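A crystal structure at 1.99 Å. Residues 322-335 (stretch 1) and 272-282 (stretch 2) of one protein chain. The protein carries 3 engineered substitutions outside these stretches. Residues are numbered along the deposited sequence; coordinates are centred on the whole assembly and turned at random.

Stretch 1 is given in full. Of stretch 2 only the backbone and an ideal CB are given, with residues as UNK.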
ATOM      1  N   ASN A 322     -12.990 -12.394 -46.035  1.00 61.57           N
ATOM      2  CA  ASN A 322     -14.021 -12.519 -47.069  1.00 70.82           C
ATOM      3  C   ASN A 322     -14.827 -11.230 -47.223  1.00 72.37           C
ATOM      4  O   ASN A 322     -15.275 -10.891 -48.333  1.00 71.02           O
ATOM      5  CB  ASN A 322     -14.965 -13.689 -46.743  1.00 68.27           C
ATOM      6  CG  ASN A 322     -14.321 -15.054 -46.976  1.00 71.16           C
ATOM      7  OD1 ASN A 322     -13.357 -15.181 -47.736  1.00 71.71           O
ATOM      8  ND2 ASN A 322     -14.853 -16.086 -46.315  1.00 71.06           N
ATOM      9  N   LEU A 323     -15.040 -10.513 -46.122  1.00 69.30           N
ATOM     10  CA  LEU A 323     -15.795  -9.268 -46.178  1.00 72.01           C
ATOM     11  C   LEU A 323     -14.995  -8.163 -46.872  1.00 67.60           C
ATOM     12  O   LEU A 323     -15.474  -7.554 -47.836  1.00 65.79           O
ATOM     13  CB  LEU A 323     -16.207  -8.860 -44.761  1.00 74.40           C
ATOM     14  CG  LEU A 323     -17.020  -7.574 -44.602  1.00 75.00           C
ATOM     15  CD1 LEU A 323     -18.514  -7.831 -44.877  1.00 73.17           C
ATOM     16  CD2 LEU A 323     -16.756  -6.954 -43.215  1.00 71.68           C
ATOM     17  N   LEU A 324     -13.763  -7.903 -46.402  1.00 64.66           N
ATOM     18  CA  LEU A 324     -12.941  -6.843 -46.991  1.00 61.78           C
ATOM     19  C   LEU A 324     -12.743  -7.039 -48.485  1.00 60.74           C
ATOM     20  O   LEU A 324     -12.741  -6.069 -49.248  1.00 67.24           O
ATOM     21  CB  LEU A 324     -11.583  -6.771 -46.296  1.00 65.01           C
ATOM     22  CG  LEU A 324     -11.619  -5.935 -45.016  1.00 71.56           C
ATOM     23  CD1 LEU A 324     -10.208  -5.676 -44.485  1.00 72.71           C
ATOM     24  CD2 LEU A 324     -12.397  -4.627 -45.217  1.00 71.69           C
ATOM     25  N   ARG A 325     -12.557  -8.275 -48.927  1.00 61.96           N
ATOM     26  CA  ARG A 325     -12.425  -8.511 -50.358  1.00 63.17           C
ATOM     27  C   ARG A 325     -13.673  -8.060 -51.103  1.00 67.45           C
ATOM     28  O   ARG A 325     -13.584  -7.570 -52.239  1.00 64.40           O
ATOM     29  CB  ARG A 325     -12.144  -9.988 -50.618  1.00 71.66           C
ATOM     30  CG  ARG A 325     -11.313 -10.245 -51.875  1.00 81.79           C
ATOM     31  CD  ARG A 325     -11.020 -11.728 -52.061  1.00 89.27           C
ATOM     32  NE  ARG A 325     -10.205 -12.285 -50.978  1.00 90.81           N
ATOM     33  CZ  ARG A 325      -8.873 -12.309 -50.968  1.00 89.84           C
ATOM     34  NH1 ARG A 325      -8.183 -11.794 -51.982  1.00 89.70           N
ATOM     35  NH2 ARG A 325      -8.230 -12.852 -49.942  1.00 86.93           N
ATOM     36  N   ASP A 326     -14.846  -8.244 -50.477  1.00 71.55           N
ATOM     37  CA  ASP A 326     -16.109  -7.921 -51.126  1.00 73.08           C
ATOM     38  C   ASP A 326     -16.312  -6.420 -51.146  1.00 59.42           C
ATOM     39  O   ASP A 326     -16.665  -5.833 -52.175  1.00 59.90           O
ATOM     40  CB  ASP A 326     -17.279  -8.627 -50.412  1.00 85.82           C
ATOM     41  CG  ASP A 326     -18.503  -8.813 -51.327  1.00 98.01           C
ATOM     42  OD1 ASP A 326     -19.514  -9.425 -50.896  1.00101.76           O
ATOM     43  OD2 ASP A 326     -18.457  -8.347 -52.487  1.00100.46           O
ATOM     44  N   VAL A 327     -16.125  -5.781 -50.002  1.00 55.72           N
ATOM     45  CA  VAL A 327     -16.231  -4.332 -49.929  1.00 59.54           C
ATOM     46  C   VAL A 327     -15.353  -3.670 -50.993  1.00 59.33           C
ATOM     47  O   VAL A 327     -15.841  -2.916 -51.849  1.00 55.70           O
ATOM     48  CB  VAL A 327     -15.881  -3.864 -48.508  1.00 63.06           C
ATOM     49  CG1 VAL A 327     -15.706  -2.379 -48.462  1.00 60.85           C
ATOM     50  CG2 VAL A 327     -16.960  -4.341 -47.509  1.00 63.41           C
ATOM     51  N   ILE A 328     -14.052  -3.997 -50.992  1.00 58.06           N
ATOM     52  CA  ILE A 328     -13.095  -3.319 -51.874  1.00 55.33           C
ATOM     53  C   ILE A 328     -13.488  -3.477 -53.338  1.00 54.51           C
ATOM     54  O   ILE A 328     -13.443  -2.518 -54.126  1.00 55.58           O
ATOM     55  CB  ILE A 328     -11.658  -3.827 -51.610  1.00 53.80           C
ATOM     56  CG1 ILE A 328     -11.145  -3.248 -50.299  1.00 51.42           C
ATOM     57  CG2 ILE A 328     -10.771  -3.430 -52.765  1.00 56.70           C
ATOM     58  CD1 ILE A 328      -9.863  -3.907 -49.675  1.00 50.93           C
ATOM     59  N   GLN A 329     -13.887  -4.683 -53.739  1.00 60.09           N
ATOM     60  CA  GLN A 329     -14.336  -4.860 -55.114  1.00 63.84           C
ATOM     61  C   GLN A 329     -15.488  -3.916 -55.448  1.00 62.63           C
ATOM     62  O   GLN A 329     -15.550  -3.367 -56.559  1.00 62.43           O
ATOM     63  CB  GLN A 329     -14.751  -6.312 -55.340  1.00 75.07           C
ATOM     64  CG  GLN A 329     -13.666  -7.187 -55.927  1.00 77.65           C
ATOM     65  CD  GLN A 329     -14.224  -8.220 -56.872  1.00 79.66           C
ATOM     66  OE1 GLN A 329     -13.638  -8.513 -57.917  1.00 81.74           O
ATOM     67  NE2 GLN A 329     -15.373  -8.780 -56.512  1.00 78.28           N
ATOM     68  N   THR A 330     -16.411  -3.722 -54.499  1.00 62.70           N
ATOM     69  CA  THR A 330     -17.546  -2.819 -54.705  1.00 67.30           C
ATOM     70  C   THR A 330     -17.084  -1.366 -54.799  1.00 58.51           C
ATOM     71  O   THR A 330     -17.504  -0.621 -55.694  1.00 56.71           O
ATOM     72  CB  THR A 330     -18.561  -2.971 -53.556  1.00 70.02           C
ATOM     73  OG1 THR A 330     -18.994  -4.335 -53.443  1.00 73.53           O
ATOM     74  CG2 THR A 330     -19.769  -2.082 -53.789  1.00 68.72           C
ATOM     75  N   GLN A 331     -16.231  -0.945 -53.860  1.00 53.89           N
ATOM     76  CA  GLN A 331     -15.782   0.440 -53.824  1.00 50.48           C
ATOM     77  C   GLN A 331     -15.058   0.817 -55.112  1.00 53.45           C
ATOM     78  O   GLN A 331     -15.344   1.866 -55.708  1.00 53.15           O
ATOM     79  CB  GLN A 331     -14.913   0.657 -52.590  1.00 48.38           C
ATOM     80  CG  GLN A 331     -15.697   0.682 -51.273  1.00 45.63           C
ATOM     81  CD  GLN A 331     -14.805   0.495 -50.079  1.00 47.47           C
ATOM     82  OE1 GLN A 331     -13.717  -0.056 -50.201  1.00 52.65           O
ATOM     83  NE2 GLN A 331     -15.258   0.931 -48.906  1.00 44.65           N
ATOM     84  N   ASN A 332     -14.179  -0.063 -55.612  1.00 54.53           N
ATOM     85  CA  ASN A 332     -13.485   0.240 -56.863  1.00 50.50           C
ATOM     86  C   ASN A 332     -14.453   0.440 -58.011  1.00 54.32           C
ATOM     87  O   ASN A 332     -14.224   1.287 -58.889  1.00 52.90           O
ATOM     88  CB  ASN A 332     -12.502  -0.866 -57.201  1.00 51.39           C
ATOM     89  CG  ASN A 332     -11.177  -0.685 -56.475  1.00 50.01           C
ATOM     90  OD1 ASN A 332     -10.885   0.395 -55.935  1.00 46.21           O
ATOM     91  ND2 ASN A 332     -10.383  -1.747 -56.438  1.00 48.04           N
ATOM     92  N   LYS A 333     -15.524  -0.362 -58.035  1.00 52.46           N
ATOM     93  CA  LYS A 333     -16.548  -0.266 -59.086  1.00 53.31           C
ATOM     94  C   LYS A 333     -17.245   1.090 -59.031  1.00 41.87           C
ATOM     95  O   LYS A 333     -17.446   1.740 -60.057  1.00 47.09           O
ATOM     96  CB  LYS A 333     -17.571  -1.394 -58.944  1.00 61.90           C
ATOM     97  CG  LYS A 333     -18.107  -1.917 -60.267  1.00 67.71           C
ATOM     98  CD  LYS A 333     -19.562  -2.339 -60.145  1.00 75.20           C
ATOM     99  CE  LYS A 333     -20.280  -2.232 -61.481  1.00 78.80           C
ATOM    100  NZ  LYS A 333     -21.758  -2.326 -61.326  1.00 82.51           N
ATOM    101  N   LEU A 334     -17.609   1.507 -57.823  1.00 42.84           N
ATOM    102  CA  LEU A 334     -18.168   2.836 -57.597  1.00 47.42           C
ATOM    103  C   LEU A 334     -17.198   3.938 -58.035  1.00 45.07           C
ATOM    104  O   LEU A 334     -17.586   4.889 -58.730  1.00 46.45           O
ATOM    105  CB  LEU A 334     -18.538   2.978 -56.130  1.00 43.54           C
ATOM    106  CG  LEU A 334     -19.758   2.177 -55.673  1.00 44.61           C
ATOM    107  CD1 LEU A 334     -19.910   2.494 -54.185  1.00 47.79           C
ATOM    108  CD2 LEU A 334     -20.984   2.537 -56.498  1.00 50.25           C
ATOM    109  N   ILE A 335     -15.923   3.793 -57.699  1.00 44.53           N
ATOM    110  CA  ILE A 335     -14.966   4.846 -58.035  1.00 45.24           C
ATOM    111  C   ILE A 335     -14.819   4.977 -59.551  1.00 46.17           C
ATOM    112  O   ILE A 335     -14.886   6.086 -60.098  1.00 45.07           O
ATOM    113  CB  ILE A 335     -13.631   4.578 -57.314  1.00 42.91           C
ATOM    114  CG1 ILE A 335     -13.812   4.819 -55.811  1.00 38.77           C
ATOM    115  CG2 ILE A 335     -12.513   5.459 -57.899  1.00 42.96           C
ATOM    116  CD1 ILE A 335     -12.702   4.207 -54.949  1.00 36.51           C
ATOM    117  N   UNK A 272     -23.187  -2.159 -41.840  1.00 55.18           N
ATOM    118  CA  UNK A 272     -23.080  -3.607 -41.997  1.00 58.04           C
ATOM    119  C   UNK A 272     -23.260  -3.929 -43.477  1.00 58.33           C
ATOM    120  O   UNK A 272     -24.376  -3.858 -44.001  1.00 57.00           O
ATOM    121  CB  UNK A 272     -24.111  -4.343 -41.139  1.00 58.04           C
ATOM    122  N   UNK A 273     -22.159  -4.263 -44.150  1.00 61.91           N
ATOM    123  CA  UNK A 273     -22.205  -4.551 -45.577  1.00 60.56           C
ATOM    124  C   UNK A 273     -22.888  -5.874 -45.876  1.00 61.87           C
ATOM    125  O   UNK A 273     -23.282  -6.112 -47.024  1.00 59.83           O
ATOM    126  CB  UNK A 273     -20.789  -4.559 -46.156  1.00 60.56           C
ATOM    127  N   UNK A 274     -23.026  -6.745 -44.876  1.00 64.63           N
ATOM    128  CA  UNK A 274     -23.717  -8.016 -45.079  1.00 65.60           C
ATOM    129  C   UNK A 274     -25.228  -7.817 -45.056  1.00 66.74           C
ATOM    130  O   UNK A 274     -25.938  -8.223 -45.987  1.00 67.55           O
ATOM    131  CB  UNK A 274     -23.301  -9.030 -44.011  1.00 65.60           C
ATOM    132  N   UNK A 275     -25.752  -7.211 -43.984  1.00 65.75           N
ATOM    133  CA  UNK A 275     -27.204  -7.111 -43.836  1.00 72.25           C
ATOM    134  C   UNK A 275     -27.789  -5.863 -44.487  1.00 67.17           C
ATOM    135  O   UNK A 275     -28.989  -5.835 -44.768  1.00 63.20           O
ATOM    136  CB  UNK A 275     -27.574  -7.128 -42.351  1.00 72.25           C
ATOM    137  N   UNK A 276     -26.978  -4.834 -44.729  1.00 63.71           N
ATOM    138  CA  UNK A 276     -27.437  -3.600 -45.363  1.00 58.17           C
ATOM    139  C   UNK A 276     -26.521  -3.293 -46.556  1.00 58.81           C
ATOM    140  O   UNK A 276     -25.926  -2.223 -46.671  1.00 58.31           O
ATOM    141  CB  UNK A 276     -27.448  -2.440 -44.365  1.00 58.17           C
ATOM    142  N   UNK A 277     -26.403  -4.262 -47.465  1.00 60.35           N
ATOM    143  CA  UNK A 277     -25.473  -4.097 -48.578  1.00 63.43           C
ATOM    144  C   UNK A 277     -25.843  -2.896 -49.439  1.00 56.67           C
ATOM    145  O   UNK A 277     -25.015  -2.019 -49.682  1.00 48.68           O
ATOM    146  CB  UNK A 277     -25.441  -5.364 -49.435  1.00 63.43           C
ATOM    147  N   UNK A 278     -27.098  -2.826 -49.886  1.00 58.04           N
ATOM    148  CA  UNK A 278     -27.493  -1.789 -50.845  1.00 60.75           C
ATOM    149  C   UNK A 278     -27.480  -0.393 -50.219  1.00 55.03           C
ATOM    150  O   UNK A 278     -27.113   0.586 -50.879  1.00 59.78           O
ATOM    151  CB  UNK A 278     -28.886  -2.092 -51.400  1.00 60.75           C
ATOM    152  N   UNK A 279     -27.902  -0.278 -48.960  1.00 50.38           N
ATOM    153  CA  UNK A 279     -27.839   1.008 -48.285  1.00 49.37           C
ATOM    154  C   UNK A 279     -26.421   1.541 -48.177  1.00 48.36           C
ATOM    155  O   UNK A 279     -26.158   2.717 -48.476  1.00 45.24           O
ATOM    156  CB  UNK A 279     -28.454   0.894 -46.889  1.00 49.37           C
ATOM    157  N   UNK A 280     -25.484   0.683 -47.752  1.00 44.52           N
ATOM    158  CA  UNK A 280     -24.094   1.120 -47.598  1.00 46.09           C
ATOM    159  C   UNK A 280     -23.481   1.449 -48.952  1.00 47.26           C
ATOM    160  O   UNK A 280     -22.707   2.398 -49.077  1.00 43.36           O
ATOM    161  CB  UNK A 280     -23.266   0.044 -46.893  1.00 46.09           C
ATOM    162  N   UNK A 281     -23.856   0.708 -49.996  1.00 50.92           N
ATOM    163  CA  UNK A 281     -23.336   0.969 -51.338  1.00 50.47           C
ATOM    164  C   UNK A 281     -23.803   2.317 -51.873  1.00 48.87           C
ATOM    165  O   UNK A 281     -23.011   3.065 -52.457  1.00 45.41           O
ATOM    166  CB  UNK A 281     -23.763  -0.145 -52.296  1.00 50.47           C
ATOM    167  N   UNK A 282     -25.099   2.628 -51.722  1.00 44.42           N
ATOM    168  CA  UNK A 282     -25.604   3.924 -52.165  1.00 45.43           C
ATOM    169  C   UNK A 282     -25.057   5.044 -51.294  1.00 43.56           C
ATOM    170  O   UNK A 282     -24.830   6.159 -51.779  1.00 45.08           O
ATOM    171  CB  UNK A 282     -27.134   3.940 -52.145  1.00 45.43           C
TER

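Stretch 1 is a continuous helix, and the face it offers to stretch 2 runs from L323 through D326, V327 and T330 to L334: apolar at its start, acidic and hydroxylic in the middle, apolar again at its end. The helix at 277-282 crosses it at -42°, with an axial approach of 11.3 Å, so side chains must span the gap.

Position 272 has extended backbone angles (-162/105), and its CA-to-CB bond points away from stretch 1, with nothing of that stretch close to the ideal CB. Its surroundings leave the choice wide, although a side-chain acceptor could serve the free amides of the turn that follows. The residue is N272; OD1 accepts from the backbone N of 275 at 2.9 Å (165°) and, weakly, from the backbone N of 274 at 2.9 Å (127°).

Position 273 is the most informative. CA-to-CB points toward stretch 1, and the ideal CB lies 4.1 Å from V327 CG2 and 4.2 Å from L323 CD1. An apolar group is indicated; leucine, methionine or an aromatic would suit, the longer ones able to continue toward T330. It is F273, with chi1 t. V327 CG2 sits over one ring face, 4.0 Å from the ring centroid and 24° off the normal, a CH-pi contact. D326 CG lies at the ring edge, 4.1 Å from F273 CE2, while F273 CZ reaches to 3.5 Å from T330 OG1.

At 274 the bond points sideways, and the ideal CB is 5.0 Å from L323 CD1. A branched or flexible apolar chain could close that distance. I274 does so: its CG1 packs 3.6 Å from L323 CD1.

Positions 275 and 276 are out of reach, so stretch 1 imposes no choice. T275 occupies the first. The second, at -128/55 immediately before a helix, favours a capping residue such as Asn, Asp, Ser or Thr; N276 OD1 accepts a weak capping bond from the backbone N of 279 at 3.2 Å.

At 277 CA-to-CB points sideways and no atom of stretch 1 comes close to the ideal CB, yet the carboxylate of D326 lies beyond, its OD1 7.3 Å from the CB of 277. A long basic chain, arginine or lysine, fits this combination. R277 extends through t, t, t for chi1 to chi3 and forms a two-point salt bridge: NH1 donates to D326 OD1 at 2.8 Å and NH2 to D326 OD2 at 3.1 Å, both at 148°. OD1 lies near the guanidinium plane, at its edge.

Positions 278, 279 and 280 are out of reach and unconstrained by stretch 1; they hold E278, G279 and I280.

At 281 the bond points sideways, but T330 CG2 is 4.7 Å and L334 CD1 5.0 Å from the ideal CB. Alanine, valine, serine or threonine would be plausible. T281 OG1 hydrogen-bonds to R277 O at 2.9 Å, and the same T281 OG1 lies 4.0 Å from T330 CG2; T281 CG2 lies 4.3 Å from L334 CD1.

Position 282 points away, leaving room for a long polar chain, and is K282.

Stretch 2, residues 272-282: NFITNREGITK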
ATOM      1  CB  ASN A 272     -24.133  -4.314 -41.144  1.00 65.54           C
ATOM      2  CG  ASN A 272     -23.887  -5.805 -41.030  1.00 72.03           C
ATOM      3  OD1 ASN A 272     -23.731  -6.498 -42.038  1.00 73.51           O
ATOM      4  ND2 ASN A 272     -23.853  -6.310 -39.795  1.00 73.95           N
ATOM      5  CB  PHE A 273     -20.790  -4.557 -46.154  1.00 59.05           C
ATOM      6  CG  PHE A 273     -20.747  -4.467 -47.650  1.00 55.87           C
ATOM      7  CD1 PHE A 273     -21.034  -3.272 -48.297  1.00 53.53           C
ATOM      8  CD2 PHE A 273     -20.413  -5.570 -48.411  1.00 56.06           C
ATOM      9  CE1 PHE A 273     -20.982  -3.181 -49.671  1.00 53.47           C
ATOM     10  CE2 PHE A 273     -20.368  -5.485 -49.787  1.00 58.54           C
ATOM     11  CZ  PHE A 273     -20.656  -4.280 -50.417  1.00 56.21           C
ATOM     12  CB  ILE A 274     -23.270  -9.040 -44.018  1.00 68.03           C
ATOM     13  CG1 ILE A 274     -21.759  -9.293 -44.115  1.00 69.07           C
ATOM     14  CG2 ILE A 274     -24.053 -10.351 -44.136  1.00 68.29           C
ATOM     15  CD1 ILE A 274     -21.097  -9.513 -42.764  1.00 69.07           C
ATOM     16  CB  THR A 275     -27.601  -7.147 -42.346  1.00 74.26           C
ATOM     17  OG1 THR A 275     -27.108  -5.970 -41.694  1.00 69.06           O
ATOM     18  CG2 THR A 275     -27.023  -8.385 -41.644  1.00 74.86           C
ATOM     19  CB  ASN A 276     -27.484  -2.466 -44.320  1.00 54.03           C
ATOM     20  CG  ASN A 276     -27.848  -1.112 -44.918  1.00 51.76           C
ATOM     21  OD1 ASN A 276     -28.613  -1.026 -45.879  1.00 52.24           O
ATOM     22  ND2 ASN A 276     -27.278  -0.042 -44.359  1.00 47.38           N
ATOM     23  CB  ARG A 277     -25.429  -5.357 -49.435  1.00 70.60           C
ATOM     24  CG  ARG A 277     -24.579  -5.183 -50.674  1.00 69.47           C
ATOM     25  CD  ARG A 277     -24.187  -6.518 -51.216  1.00 72.43           C
ATOM     26  NE  ARG A 277     -23.114  -6.396 -52.183  1.00 72.76           N
ATOM     27  CZ  ARG A 277     -22.103  -7.249 -52.261  1.00 72.50           C
ATOM     28  NH1 ARG A 277     -22.048  -8.274 -51.416  1.00 70.31           N
ATOM     29  NH2 ARG A 277     -21.153  -7.071 -53.171  1.00 70.68           N
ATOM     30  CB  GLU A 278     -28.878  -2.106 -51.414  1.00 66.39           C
ATOM     31  CG  GLU A 278     -29.055  -3.563 -51.780  1.00 79.66           C
ATOM     32  CD  GLU A 278     -29.894  -4.336 -50.757  1.00 92.09           C
ATOM     33  OE1 GLU A 278     -29.386  -4.587 -49.636  1.00 89.21           O
ATOM     34  OE2 GLU A 278     -31.067  -4.682 -51.079  1.00 95.40           O
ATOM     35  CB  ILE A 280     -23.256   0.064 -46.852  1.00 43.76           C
ATOM     36  CG1 ILE A 280     -23.824  -0.180 -45.462  1.00 48.06           C
ATOM     37  CG2 ILE A 280     -21.808   0.567 -46.699  1.00 44.54           C
ATOM     38  CD1 ILE A 280     -23.792   1.093 -44.592  1.00 48.14           C
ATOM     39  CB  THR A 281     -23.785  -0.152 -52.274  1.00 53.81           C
ATOM     40  OG1 THR A 281     -23.154  -1.369 -51.870  1.00 56.48           O
ATOM     41  CG2 THR A 281     -23.432   0.162 -53.712  1.00 49.46           C
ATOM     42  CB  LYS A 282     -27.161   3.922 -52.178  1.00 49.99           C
ATOM     43  CG  LYS A 282     -27.774   5.207 -52.761  1.00 55.87           C
ATOM     44  CD  LYS A 282     -27.993   5.131 -54.282  1.00 68.80           C
ATOM     45  CE  LYS A 282     -28.942   6.225 -54.779  1.00 79.83           C
ATOM     46  NZ  LYS A 282     -30.197   5.676 -55.377  1.00 91.58           N
TER
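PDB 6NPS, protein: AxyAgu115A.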